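PDB 3H7A: short chain dehydrogenase from Rhodopseudomonas palustris, which is probably an NAD(P)-dependent oxidoreductase of the short-chain dehydrogenase type, with a substrate that is not known. Local coordinates for residues 33-38 against 57-62; 84-89 against 136-141; 104-109 against 152-157; 175-180 against 229-234. One frame throughout, in Å; residues are numbered along the deposited sequence. Where two conformers were deposited one is given.

Contact 1. Residues 33-38 against 57-62; sequences TVFAGR and RIVARS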
loop_
_atom_site.group_PDB
_atom_site.type_symbol
_atom_site.label_atom_id
_atom_site.label_comp_id
_atom_site.label_asym_id
_atom_site.label_seq_id
_atom_site.Cartn_x
_atom_site.Cartn_y
_atom_site.Cartn_z
ATOM N N THR B 33 -33.747 -4.635 14.622
ATOM C CA THR B 33 -34.193 -3.324 15.074
ATOM C C THR B 33 -33.034 -2.357 14.889
ATOM O O THR B 33 -31.958 -2.569 15.414
ATOM C CB THR B 33 -34.655 -3.301 16.544
ATOM O OG1 THR B 33 -35.790 -4.160 16.706
ATOM C CG2 THR B 33 -35.039 -1.884 16.972
ATOM N N VAL B 34 -33.256 -1.291 14.143
ATOM C CA VAL B 34 -32.196 -0.328 13.922
ATOM C C VAL B 34 -32.306 0.810 14.928
ATOM O O VAL B 34 -33.369 1.374 15.121
ATOM C CB VAL B 34 -32.185 0.168 12.453
ATOM C CG1 VAL B 34 -31.176 1.320 12.256
ATOM C CG2 VAL B 34 -31.873 -1.002 11.507
ATOM N N PHE B 35 -31.203 1.082 15.609
ATOM C CA PHE B 35 -31.023 2.297 16.373
ATOM C C PHE B 35 -30.312 3.276 15.469
ATOM O O PHE B 35 -29.161 3.071 15.097
ATOM C CB PHE B 35 -30.237 2.015 17.669
ATOM C CG PHE B 35 -31.127 1.624 18.817
ATOM C CD1 PHE B 35 -31.880 0.444 18.763
ATOM C CD2 PHE B 35 -31.272 2.463 19.923
ATOM C CE1 PHE B 35 -32.746 0.093 19.794
ATOM C CE2 PHE B 35 -32.130 2.117 20.973
ATOM C CZ PHE B 35 -32.863 0.929 20.906
ATOM N N ALA B 36 -31.023 4.326 15.092
ATOM C CA ALA B 36 -30.527 5.275 14.131
ATOM C C ALA B 36 -30.235 6.566 14.856
ATOM O O ALA B 36 -31.087 7.085 15.577
ATOM C CB ALA B 36 -31.574 5.491 13.044
ATOM N N GLY B 37 -29.024 7.084 14.685
ATOM C CA GLY B 37 -28.646 8.350 15.294
ATOM C C GLY B 37 -28.172 9.377 14.284
ATOM O O GLY B 37 -27.446 9.048 13.348
ATOM N N ARG B 38 -28.627 10.616 14.450
ATOM C CA ARG B 38 -28.076 11.771 13.737
ATOM C C ARG B 38 -28.142 12.952 14.700
ATOM O O ARG B 38 -28.801 12.844 15.730
ATOM C CB ARG B 38 -28.839 12.041 12.434
ATOM C CG ARG B 38 -30.235 12.594 12.614
ATOM C CD ARG B 38 -30.918 12.843 11.287
ATOM N NE ARG B 38 -30.384 14.001 10.577
ATOM C CZ ARG B 38 -30.725 14.337 9.334
ATOM N NH1 ARG B 38 -31.590 13.603 8.644
ATOM N NH2 ARG B 38 -30.196 15.408 8.777
ATOM N N ARG B 57 -38.620 -2.379 12.178
ATOM C CA ARG B 57 -38.512 -1.791 13.509
ATOM C C ARG B 57 -37.300 -0.866 13.611
ATOM O O ARG B 57 -36.200 -1.245 13.214
ATOM C CB ARG B 57 -38.434 -2.889 14.570
ATOM C CG ARG B 57 -39.639 -3.832 14.568
ATOM C CD ARG B 57 -39.347 -5.113 15.306
ATOM N NE ARG B 57 -38.263 -5.857 14.673
ATOM C CZ ARG B 57 -37.394 -6.621 15.325
ATOM N NH1 ARG B 57 -36.445 -7.246 14.654
ATOM N NH2 ARG B 57 -37.470 -6.773 16.640
ATOM N N ILE B 58 -37.517 0.345 14.126
ATOM C CA ILE B 58 -36.465 1.359 14.243
ATOM C C ILE B 58 -36.706 2.271 15.445
ATOM O O ILE B 58 -37.844 2.656 15.707
ATOM C CB ILE B 58 -36.289 2.194 12.919
ATOM C CG1 ILE B 58 -35.209 3.282 13.072
ATOM C CG2 ILE B 58 -37.623 2.787 12.444
ATOM C CD1 ILE B 58 -34.997 4.155 11.839
ATOM N N VAL B 59 -35.634 2.567 16.186
ATOM C CA VAL B 59 -35.622 3.570 17.244
ATOM C C VAL B 59 -34.733 4.714 16.793
ATOM O O VAL B 59 -33.555 4.510 16.512
ATOM C CB VAL B 59 -35.089 2.990 18.567
ATOM C CG1 VAL B 59 -35.059 4.039 19.657
ATOM C CG2 VAL B 59 -35.931 1.799 19.000
ATOM N N ALA B 60 -35.308 5.911 16.703
ATOM C CA ALA B 60 -34.580 7.120 16.307
ATOM C C ALA B 60 -34.133 7.922 17.526
ATOM O O ALA B 60 -34.924 8.162 18.436
ATOM C CB ALA B 60 -35.452 7.977 15.419
ATOM N N ARG B 61 -32.859 8.316 17.557
ATOM C CA ARG B 61 -32.341 9.174 18.620
ATOM C C ARG B 61 -31.551 10.347 18.053
ATOM O O ARG B 61 -31.018 10.264 16.946
ATOM C CB ARG B 61 -31.467 8.384 19.601
ATOM C CG ARG B 61 -32.229 7.374 20.457
ATOM C CD ARG B 61 -31.273 6.443 21.206
ATOM N NE ARG B 61 -30.400 7.139 22.160
ATOM C CZ ARG B 61 -30.501 7.068 23.489
ATOM N NH1 ARG B 61 -31.447 6.327 24.065
ATOM N NH2 ARG B 61 -29.648 7.741 24.256
ATOM N N SER B 62 -31.499 11.441 18.817
ATOM C CA SER B 62 -30.584 12.541 18.554
ATOM C C SER B 62 -29.267 12.125 19.151
ATOM O O SER B 62 -29.230 11.634 20.280
ATOM C CB SER B 62 -31.052 13.820 19.241
ATOM O OG SER B 62 -32.070 14.456 18.498
#
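Phe35 and Val59 lie side by side on two neighbouring parallel strands, 33-38 and 57-62. Helix 45-53 links the strands, making a beta-alpha-beta unit of the Rossmann fold. Strand 57-62 is an outermost strand of the sheet within this chain. The tight packing is on the face of Phe35 and Val59. With CG anti to the carbonyl carbon (chi1 -88°), the Phe35 ring lies alongside Val59 and turns one face to it. Val59 CB sits over the middle of the ring, 3.8 Å from its centroid, in a CH-pi contact. The methyls spread over the same ring face, with Val59 CG1 3.7 Å from Phe35 CE2 and Val59 CG2 3.7 Å from Phe35 CE1. Arg61 CD comes to the ring edge, and His81 of helix 68-81 meets the ring edge-to-face. An alanine in place of Phe35 would probably leave the Val59 methyls and the His81 ring without their aromatic partner. On the other face, Ile58 CD1 meets Ala36 CB at 3.9 Å. There Ile58 also packs on helix 45-53, and Val34 on helix 18-29. The middle backbone bonds are short and nearly straight. Val59 N gives its hydrogen to Val34 O at 2.8 Å, and Ala36 N to Val59 O at an angle of 169°. The ends are looser. The bond from Arg38 N to Arg61 O is weak at 3.5 Å, and exposed Ser62 turns its OG to Gly41 N. Partly exposed Arg57 bonds through NH1 to Arg6 O. Thr33 OG1 lies 3.1 Å above the Arg57 guanidinium plane, toward its rim.

Contact 2. Residues 84-89 against 136-141; sequences LEVTIF and KIFFTG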
loop_
_atom_site.group_PDB
_atom_site.type_symbol
_atom_site.label_atom_id
_atom_site.label_comp_id
_atom_site.label_asym_id
_atom_site.label_seq_id
_atom_site.Cartn_x
_atom_site.Cartn_y
_atom_site.Cartn_z
ATOM N N LEU B 84 -26.894 -6.179 20.842
ATOM C CA LEU B 84 -26.243 -5.411 19.798
ATOM C C LEU B 84 -25.379 -6.337 18.938
ATOM O O LEU B 84 -24.395 -6.905 19.422
ATOM C CB LEU B 84 -25.397 -4.286 20.416
ATOM C CG LEU B 84 -24.636 -3.392 19.430
ATOM C CD1 LEU B 84 -25.558 -2.571 18.576
ATOM C CD2 LEU B 84 -23.714 -2.492 20.195
ATOM N N GLU B 85 -25.761 -6.492 17.670
ATOM C CA GLU B 85 -25.060 -7.407 16.751
ATOM C C GLU B 85 -24.224 -6.766 15.651
ATOM O O GLU B 85 -23.276 -7.377 15.162
ATOM C CB GLU B 85 -26.025 -8.412 16.137
ATOM C CG GLU B 85 -26.029 -9.674 16.949
ATOM C CD GLU B 85 -27.134 -10.617 16.602
ATOM O OE1 GLU B 85 -27.528 -10.670 15.413
ATOM O OE2 GLU B 85 -27.598 -11.317 17.537
ATOM N N VAL B 86 -24.601 -5.558 15.242
ATOM C CA VAL B 86 -23.878 -4.828 14.204
ATOM C C VAL B 86 -23.819 -3.355 14.591
ATOM O O VAL B 86 -24.839 -2.787 14.944
ATOM C CB VAL B 86 -24.562 -4.978 12.818
ATOM C CG1 VAL B 86 -23.768 -4.260 11.710
ATOM C CG2 VAL B 86 -24.737 -6.435 12.447
ATOM N N THR B 87 -22.626 -2.753 14.566
ATOM C CA THR B 87 -22.507 -1.285 14.615
ATOM C C THR B 87 -21.955 -0.797 13.280
ATOM O O THR B 87 -20.953 -1.316 12.814
ATOM C CB THR B 87 -21.567 -0.811 15.748
ATOM O OG1 THR B 87 -22.165 -1.106 17.010
ATOM C CG2 THR B 87 -21.296 0.717 15.677
ATOM N N ILE B 88 -22.612 0.176 12.659
ATOM C CA ILE B 88 -22.080 0.777 11.451
ATOM C C ILE B 88 -21.809 2.241 11.745
ATOM O O ILE B 88 -22.731 3.009 12.053
ATOM C CB ILE B 88 -23.024 0.586 10.263
ATOM C CG1 ILE B 88 -23.177 -0.901 9.990
ATOM C CG2 ILE B 88 -22.465 1.255 9.020
ATOM C CD1 ILE B 88 -24.529 -1.292 9.598
ATOM N N PHE B 89 -20.528 2.606 11.712
ATOM C CA PHE B 89 -20.100 3.972 11.967
ATOM C C PHE B 89 -19.922 4.720 10.649
ATOM O O PHE B 89 -18.998 4.450 9.884
ATOM C CB PHE B 89 -18.803 4.006 12.772
ATOM C CG PHE B 89 -18.358 5.391 13.104
ATOM C CD1 PHE B 89 -18.934 6.089 14.166
ATOM C CD2 PHE B 89 -17.389 6.034 12.316
ATOM C CE1 PHE B 89 -18.535 7.388 14.479
ATOM C CE2 PHE B 89 -16.998 7.333 12.600
ATOM C CZ PHE B 89 -17.562 8.014 13.693
ATOM N N LYS B 136 -20.445 -7.566 14.683
ATOM C CA LYS B 136 -19.779 -6.985 13.516
ATOM C C LYS B 136 -19.692 -5.474 13.699
ATOM O O LYS B 136 -20.662 -4.831 14.086
ATOM C CB LYS B 136 -20.479 -7.374 12.198
ATOM C CG LYS B 136 -20.504 -8.906 11.911
ATOM C CD LYS B 136 -20.543 -9.275 10.426
ATOM C CE LYS B 136 -20.256 -10.780 10.197
ATOM N NZ LYS B 136 -19.947 -11.130 8.758
ATOM N N ILE B 137 -18.506 -4.915 13.456
ATOM C CA ILE B 137 -18.270 -3.480 13.625
ATOM C C ILE B 137 -17.671 -2.920 12.359
ATOM O O ILE B 137 -16.509 -3.182 12.050
ATOM C CB ILE B 137 -17.286 -3.164 14.773
ATOM C CG1 ILE B 137 -17.708 -3.868 16.065
ATOM C CG2 ILE B 137 -17.182 -1.650 14.952
ATOM C CD1 ILE B 137 -16.716 -3.770 17.198
ATOM N N PHE B 138 -18.470 -2.140 11.644
ATOM C CA PHE B 138 -18.125 -1.663 10.318
ATOM C C PHE B 138 -17.897 -0.166 10.365
ATOM O O PHE B 138 -18.655 0.559 11.016
ATOM C CB PHE B 138 -19.265 -1.985 9.341
ATOM C CG PHE B 138 -19.511 -3.458 9.140
ATOM C CD1 PHE B 138 -18.539 -4.403 9.452
ATOM C CD2 PHE B 138 -20.707 -3.900 8.586
ATOM C CE1 PHE B 138 -18.757 -5.750 9.254
ATOM C CE2 PHE B 138 -20.928 -5.250 8.367
ATOM C CZ PHE B 138 -19.951 -6.175 8.703
ATOM N N PHE B 139 -16.852 0.290 9.673
ATOM C CA PHE B 139 -16.490 1.697 9.615
ATOM C C PHE B 139 -16.513 2.168 8.171
ATOM O O PHE B 139 -15.936 1.516 7.306
ATOM C CB PHE B 139 -15.077 1.881 10.158
ATOM C CG PHE B 139 -14.942 1.569 11.624
ATOM C CD1 PHE B 139 -15.287 2.523 12.581
ATOM C CD2 PHE B 139 -14.443 0.336 12.047
ATOM C CE1 PHE B 139 -15.150 2.263 13.955
ATOM C CE2 PHE B 139 -14.293 0.061 13.407
ATOM C CZ PHE B 139 -14.656 1.043 14.367
ATOM N N THR B 140 -17.172 3.295 7.904
ATOM C CA THR B 140 -17.176 3.871 6.557
ATOM C C THR B 140 -15.951 4.739 6.324
ATOM O O THR B 140 -15.791 5.771 6.972
ATOM C CB THR B 140 -18.427 4.723 6.286
ATOM O OG1 THR B 140 -19.605 3.937 6.509
ATOM C CG2 THR B 140 -18.435 5.199 4.853
ATOM N N GLY B 141 -15.119 4.328 5.368
ATOM C CA GLY B 141 -13.914 5.071 4.985
ATOM C C GLY B 141 -14.097 5.821 3.684
ATOM O O GLY B 141 -15.166 5.783 3.088
HETATM O O HOH W 1 -17.279 6.893 9.132
#
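Phe89 CG is anti to its backbone N (chi1 -178°), while Phe139 CG is anti to its carbonyl carbon (chi1 -66°). The Phe89 ring then leads away from strand 136-141, and Phe89 CB, at the base, meets Phe139 CD1 at 3.8 Å. The two strands are parallel neighbours in the middle of the Rossmann sheet, joined by a beta-alpha-beta crossover through helix 104-132. Phe89 packs on that helix at Ala117 and Ser121. On the other face of the sheet, Ile88 CG1 touches Phe138 CB at 4.1 Å. Val86 CG1 approaches Phe138 CD2 more loosely. Five backbone bonds hold the strands together. The one from Phe138 N to Thr87 O is almost straight, at 178°. The one from Lys136 N to Glu85 O is the most bent. The polar ends of the side chains turn elsewhere. Thr87 OG1 bonds to Ser125 OG on helix 104-132. Thr140 OG1 has Tyr223 OH and Asn90 OD1 as partners. Lys136 NZ is held by Tyr227 O and Leu226 O, among others, which would probably help offset the burial of its charge. Past the last backbone bond, one water lies 3.1 Å from Phe89 O and 2.9 Å from Thr140 O.

Contact 3. Residues 104-109 against 152-157; sequences DRVFRK and FAAFAS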
loop_
_atom_site.group_PDB
_atom_site.type_symbol
_atom_site.label_atom_id
_atom_site.label_comp_id
_atom_site.label_asym_id
_atom_site.label_seq_id
_atom_site.Cartn_x
_atom_site.Cartn_y
_atom_site.Cartn_z
ATOM N N ASP B 104 -7.078 25.627 13.932
ATOM C CA ASP B 104 -7.084 24.760 15.109
ATOM C C ASP B 104 -8.456 24.121 15.300
ATOM O O ASP B 104 -8.563 22.915 15.505
ATOM C CB ASP B 104 -6.700 25.553 16.361
ATOM C CG ASP B 104 -5.305 26.137 16.276
ATOM O OD1 ASP B 104 -4.574 25.763 15.343
ATOM O OD2 ASP B 104 -4.927 26.962 17.143
ATOM N N ARG B 105 -9.499 24.935 15.202
ATOM C CA ARG B 105 -10.877 24.461 15.327
ATOM C C ARG B 105 -11.239 23.375 14.313
ATOM O O ARG B 105 -11.741 22.322 14.703
ATOM C CB ARG B 105 -11.867 25.627 15.212
ATOM C CG ARG B 105 -13.264 25.245 15.593
ATOM C CD ARG B 105 -14.266 26.327 15.273
ATOM N NE ARG B 105 -15.496 25.704 14.806
ATOM C CZ ARG B 105 -16.543 25.416 15.572
ATOM N NH1 ARG B 105 -17.603 24.825 15.034
ATOM N NH2 ARG B 105 -16.537 25.728 16.864
ATOM N N VAL B 106 -11.035 23.648 13.020
ATOM C CA VAL B 106 -11.357 22.686 11.958
ATOM C C VAL B 106 -10.641 21.336 12.139
ATOM O O VAL B 106 -11.285 20.292 12.088
ATOM C CB VAL B 106 -11.111 23.298 10.547
ATOM C CG1 VAL B 106 -10.962 22.219 9.465
ATOM C CG2 VAL B 106 -12.255 24.254 10.206
ATOM N N PHE B 107 -9.336 21.368 12.396
ATOM C CA PHE B 107 -8.560 20.150 12.605
ATOM C C PHE B 107 -9.075 19.331 13.808
ATOM O O PHE B 107 -9.283 18.122 13.668
ATOM C CB PHE B 107 -7.059 20.461 12.727
ATOM C CG PHE B 107 -6.147 19.235 12.573
ATOM C CD1 PHE B 107 -5.661 18.855 11.317
ATOM C CD2 PHE B 107 -5.761 18.478 13.689
ATOM C CE1 PHE B 107 -4.820 17.722 11.154
ATOM C CE2 PHE B 107 -4.916 17.370 13.553
ATOM C CZ PHE B 107 -4.459 16.977 12.282
ATOM N N ARG B 108 -9.283 19.982 14.962
ATOM C CA ARG B 108 -9.800 19.309 16.171
ATOM C C ARG B 108 -11.199 18.724 15.957
ATOM O O ARG B 108 -11.456 17.570 16.327
ATOM C CB ARG B 108 -9.850 20.282 17.353
ATOM C CG ARG B 108 -9.146 19.805 18.623
ATOM C CD ARG B 108 -9.983 18.928 19.556
ATOM N NE ARG B 108 -9.142 18.398 20.639
ATOM C CZ ARG B 108 -9.550 17.578 21.604
ATOM N NH1 ARG B 108 -8.684 17.158 22.522
ATOM N NH2 ARG B 108 -10.813 17.172 21.654
ATOM N N LYS B 109 -12.100 19.532 15.382
ATOM C CA LYS B 109 -13.513 19.160 15.129
ATOM C C LYS B 109 -13.639 17.987 14.170
ATOM O O LYS B 109 -14.461 17.087 14.395
ATOM C CB LYS B 109 -14.323 20.344 14.569
ATOM C CG LYS B 109 -15.860 20.134 14.437
ATOM C CD LYS B 109 -16.586 21.288 13.668
ATOM C CE LYS B 109 -17.044 20.911 12.228
ATOM N NZ LYS B 109 -16.022 21.068 11.125
ATOM N N PHE B 152 -6.323 18.508 2.058
ATOM C CA PHE B 152 -7.025 17.494 2.853
ATOM C C PHE B 152 -6.375 17.124 4.188
ATOM O O PHE B 152 -6.729 16.078 4.758
ATOM C CB PHE B 152 -7.244 16.241 2.007
ATOM C CG PHE B 152 -8.304 16.403 0.965
ATOM C CD1 PHE B 152 -9.625 16.586 1.334
ATOM C CD2 PHE B 152 -7.980 16.361 -0.377
ATOM C CE1 PHE B 152 -10.613 16.750 0.374
ATOM C CE2 PHE B 152 -8.963 16.515 -1.356
ATOM C CZ PHE B 152 -10.277 16.711 -0.979
ATOM N N ALA B 153 -5.461 17.956 4.702
ATOM C CA ALA B 153 -4.751 17.602 5.953
ATOM C C ALA B 153 -5.654 17.272 7.136
ATOM O O ALA B 153 -5.398 16.293 7.838
ATOM C CB ALA B 153 -3.691 18.660 6.343
ATOM N N ALA B 154 -6.719 18.048 7.347
ATOM C CA ALA B 154 -7.610 17.763 8.473
ATOM C C ALA B 154 -8.452 16.507 8.253
ATOM O O ALA B 154 -8.562 15.670 9.150
ATOM C CB ALA B 154 -8.503 18.968 8.813
ATOM N N PHE B 155 -9.069 16.404 7.079
ATOM C CA PHE B 155 -9.942 15.270 6.765
ATOM C C PHE B 155 -9.192 13.931 6.637
ATOM O O PHE B 155 -9.600 12.924 7.230
ATOM C CB PHE B 155 -10.750 15.578 5.496
ATOM C CG PHE B 155 -11.810 14.556 5.167
ATOM C CD1 PHE B 155 -12.755 14.175 6.108
ATOM C CD2 PHE B 155 -11.868 13.981 3.901
ATOM C CE1 PHE B 155 -13.743 13.226 5.792
ATOM C CE2 PHE B 155 -12.851 13.029 3.577
ATOM C CZ PHE B 155 -13.798 12.664 4.526
ATOM N N ALA B 156 -8.096 13.918 5.876
ATOM C CA ALA B 156 -7.303 12.721 5.704
ATOM C C ALA B 156 -6.693 12.290 7.048
ATOM O O ALA B 156 -6.610 11.094 7.327
ATOM C CB ALA B 156 -6.211 12.932 4.652
ATOM N N SER B 157 -6.311 13.244 7.895
ATOM C CA SER B 157 -5.715 12.868 9.198
ATOM C C SER B 157 -6.690 12.059 10.031
ATOM O O SER B 157 -6.341 11.012 10.592
ATOM C CB SER B 157 -5.275 14.081 9.990
ATOM O OG SER B 157 -4.607 13.652 11.161
HETATM O O HOH W 2 -8.335 15.753 11.975
#
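Phe107 brings CD1, CE1 and CZ of its ring against the first turns of helix 153-173. CD1 of Phe107 is 3.6 Å from Ala154 CA and 3.8 Å from Ala154 CB. Further round the ring, Phe107 CE1 meets Ala153 O and Phe107 CZ comes to 3.5 Å from Ser157 OG. All these contacts are oblique to the ring. CG of Phe107 is anti to the backbone N (chi1 -165°), and the end of the side chain comes nearer to the other helix than its base does. Val106 adds CG1, 4.1 Å from Ala154 CB. The small Ala154 points toward helix 104-132. The two helix segments run nearly parallel, at 16°, with axes 8.9 Å apart. Helices 104-132 and 153-173 follow the fourth and fifth strands of the Rossmann sheet. In many short-chain dehydrogenases the corresponding pair packs against its copy in a second subunit. Here too the second subunit joins in: its Phe119 stacks on Phe107, and its Gly161 O bonds with Ser157 OG. An alanine in place of Phe107 would probably leave Ala154 and Ser157 without their aromatic cover, and Phe119 of the second subunit without its stacking mate. No direct hydrogen bond joins the two segments. A water does so instead, donating to Phe107 O at 3.1 Å and to Ala154 O at 2.8 Å. Its oxygen also lies above the centre of the Phe107 ring.

Contact 4. Residues 175-180 against 229-234; sequences PKNIHV and QPKSAW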
loop_
_atom_site.group_PDB
_atom_site.type_symbol
_atom_site.label_atom_id
_atom_site.label_comp_id
_atom_site.label_asym_id
_atom_site.label_seq_id
_atom_site.Cartn_x
_atom_site.Cartn_y
_atom_site.Cartn_z
ATOM N N PRO B 175 -9.981 -12.720 15.934
ATOM C CA PRO B 175 -9.929 -14.053 16.574
ATOM C C PRO B 175 -10.905 -14.257 17.738
ATOM O O PRO B 175 -11.028 -15.381 18.230
ATOM C CB PRO B 175 -8.489 -14.137 17.108
ATOM C CG PRO B 175 -7.734 -13.074 16.374
ATOM C CD PRO B 175 -8.721 -11.980 16.172
ATOM N N LYS B 176 -11.579 -13.191 18.167
ATOM C CA LYS B 176 -12.528 -13.242 19.279
ATOM C C LYS B 176 -13.962 -13.124 18.774
ATOM O O LYS B 176 -14.860 -12.744 19.529
ATOM C CB LYS B 176 -12.237 -12.136 20.297
ATOM C CG LYS B 176 -10.873 -12.233 20.951
ATOM C CD LYS B 176 -10.817 -11.428 22.233
ATOM C CE LYS B 176 -9.418 -11.451 22.823
ATOM N NZ LYS B 176 -8.513 -10.521 22.095
ATOM N N ASN B 177 -14.151 -13.441 17.490
ATOM C CA ASN B 177 -15.462 -13.573 16.819
ATOM C C ASN B 177 -16.173 -12.259 16.498
ATOM O O ASN B 177 -17.396 -12.216 16.281
ATOM C CB ASN B 177 -16.370 -14.585 17.564
ATOM C CG ASN B 177 -17.466 -15.166 16.687
ATOM O OD1 ASN B 177 -17.287 -15.369 15.489
ATOM N ND2 ASN B 177 -18.613 -15.435 17.289
ATOM N N ILE B 178 -15.398 -11.186 16.436
ATOM C CA ILE B 178 -15.930 -9.918 15.948
ATOM C C ILE B 178 -15.372 -9.575 14.568
ATOM O O ILE B 178 -14.177 -9.377 14.403
ATOM C CB ILE B 178 -15.680 -8.776 16.952
ATOM C CG1 ILE B 178 -15.992 -9.279 18.373
ATOM C CG2 ILE B 178 -16.437 -7.525 16.525
ATOM C CD1 ILE B 178 -16.835 -8.421 19.194
ATOM N N HIS B 179 -16.252 -9.497 13.580
ATOM C CA HIS B 179 -15.874 -9.080 12.251
ATOM C C HIS B 179 -15.789 -7.559 12.201
ATOM O O HIS B 179 -16.794 -6.872 11.971
ATOM C CB HIS B 179 -16.905 -9.581 11.234
ATOM C CG HIS B 179 -16.554 -9.310 9.800
ATOM N ND1 HIS B 179 -17.345 -9.738 8.756
ATOM C CD2 HIS B 179 -15.503 -8.667 9.233
ATOM C CE1 HIS B 179 -16.806 -9.360 7.611
ATOM N NE2 HIS B 179 -15.689 -8.705 7.872
ATOM N N VAL B 180 -14.583 -7.037 12.393
ATOM C CA VAL B 180 -14.341 -5.608 12.207
ATOM C C VAL B 180 -14.058 -5.404 10.725
ATOM O O VAL B 180 -13.288 -6.163 10.137
ATOM C CB VAL B 180 -13.144 -5.104 13.058
ATOM C CG1 VAL B 180 -13.001 -3.596 12.966
ATOM C CG2 VAL B 180 -13.313 -5.511 14.506
ATOM N N GLN B 229 -20.737 -12.499 5.179
ATOM C CA GLN B 229 -19.521 -13.312 5.104
ATOM C C GLN B 229 -19.339 -14.231 6.308
ATOM O O GLN B 229 -19.405 -13.768 7.448
ATOM C CB GLN B 229 -18.283 -12.427 5.000
ATOM C CG GLN B 229 -18.176 -11.639 3.726
ATOM C CD GLN B 229 -16.885 -10.869 3.650
ATOM O OE1 GLN B 229 -16.302 -10.523 4.670
ATOM N NE2 GLN B 229 -16.426 -10.603 2.433
ATOM N N PRO B 230 -19.074 -15.530 6.059
ATOM C CA PRO B 230 -18.784 -16.466 7.155
ATOM C C PRO B 230 -17.367 -16.268 7.681
ATOM O O PRO B 230 -16.522 -15.742 6.951
ATOM C CB PRO B 230 -18.924 -17.838 6.490
ATOM C CG PRO B 230 -18.612 -17.605 5.048
ATOM C CD PRO B 230 -19.016 -16.184 4.736
ATOM N N LYS B 231 -17.100 -16.711 8.914
ATOM C CA LYS B 231 -15.802 -16.456 9.564
ATOM C C LYS B 231 -14.616 -17.220 8.981
ATOM O O LYS B 231 -13.469 -16.979 9.354
ATOM C CB LYS B 231 -15.874 -16.617 11.089
ATOM C CG LYS B 231 -16.227 -18.005 11.608
ATOM C CD LYS B 231 -16.292 -18.045 13.153
ATOM C CE LYS B 231 -14.954 -17.650 13.818
ATOM N NZ LYS B 231 -14.887 -18.035 15.261
ATOM N N SER B 232 -14.893 -18.123 8.049
ATOM C CA SER B 232 -13.837 -18.813 7.319
ATOM C C SER B 232 -13.321 -17.929 6.191
ATOM O O SER B 232 -12.299 -18.231 5.584
ATOM C CB SER B 232 -14.336 -20.154 6.770
ATOM O OG SER B 232 -15.586 -20.007 6.111
ATOM N N ALA B 233 -14.023 -16.829 5.925
ATOM C CA ALA B 233 -13.672 -15.946 4.823
ATOM C C ALA B 233 -14.102 -14.492 5.037
ATOM O O ALA B 233 -14.877 -13.957 4.254
ATOM C CB ALA B 233 -14.272 -16.477 3.538
ATOM N N TRP B 234 -13.588 -13.839 6.075
ATOM C CA TRP B 234 -13.935 -12.437 6.314
ATOM C C TRP B 234 -12.974 -11.530 5.599
ATOM O O TRP B 234 -11.773 -11.809 5.540
ATOM C CB TRP B 234 -13.865 -12.089 7.794
ATOM C CG TRP B 234 -15.036 -12.553 8.608
ATOM C CD1 TRP B 234 -16.282 -12.932 8.155
ATOM C CD2 TRP B 234 -15.087 -12.632 10.030
ATOM N NE1 TRP B 234 -17.088 -13.269 9.216
ATOM C CE2 TRP B 234 -16.375 -13.093 10.380
ATOM C CE3 TRP B 234 -14.159 -12.363 11.053
ATOM C CZ2 TRP B 234 -16.759 -13.282 11.704
ATOM C CZ3 TRP B 234 -14.541 -12.567 12.374
ATOM C CH2 TRP B 234 -15.826 -13.024 12.685
#
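Ring stacking between His179 and Trp234 carries the contact. The imidazole lies face-to-face on the five-membered ring of Trp234, with centroids 3.8 Å apart and planes at 12°. The side chains enter from opposite ends of the stack, so each sets its CB over the partner's ring. His179 CB is 3.6 Å from the centroid of the six-membered ring of Trp234, and Trp234 CB lies over the imidazole. Lys231 CA lies against the opposite face of the indole, toward its rim. The stack joins the loop after helix 216-228 to the start of strand 178-185 of the Rossmann sheet.

Polar contacts come second, and no hydrogen bond crosses between the segments. Gln229 OE1 accepts from Thr235 N and lies at the imidazole edge, 3.2 Å from His179 CE1, with amide and ring planes 2° apart. Within the loop, Trp234 NE1 bonds to Gln229 O at 3.0 Å, from above the carbonyl plane. Asn177 OD1 and Lys231 NZ stay 3.6 Å apart, and Asn177 ND2 bonds to Gly133 O. Gln229 NE2 bonds to Gln225 OE1 of the third subunit.

His179 NE2 bonds to the carbonyl of Thr235, and ND1 faces the amine of Lys136. This pattern suggests a probably neutral imidazole with its proton on NE2.

Contacts 1, 2 and 4 reach one Rossmann sheet. Contact 1 lies on one outer flank, with its centre 14 Å from that of contact 2 and no touch between them. Contacts 2 and 4 meet directly: Lys136 NZ is 3.0 Å from His179 ND1 and 3.0 Å from Gln229 O, both probable hydrogen bonds. Contact 3 is farther off, its centre 23 Å from that of contact 2, yet helix 104-132 joins the two strands of contact 2. Lys159, bonded to Thr140 O, follows Phe155 with the spacing of the family's Tyr-x-x-x-Lys motif, with phenylalanine at the tyrosine position. Contacts 2 and 3 therefore probably flank the region corresponding to the family's active site.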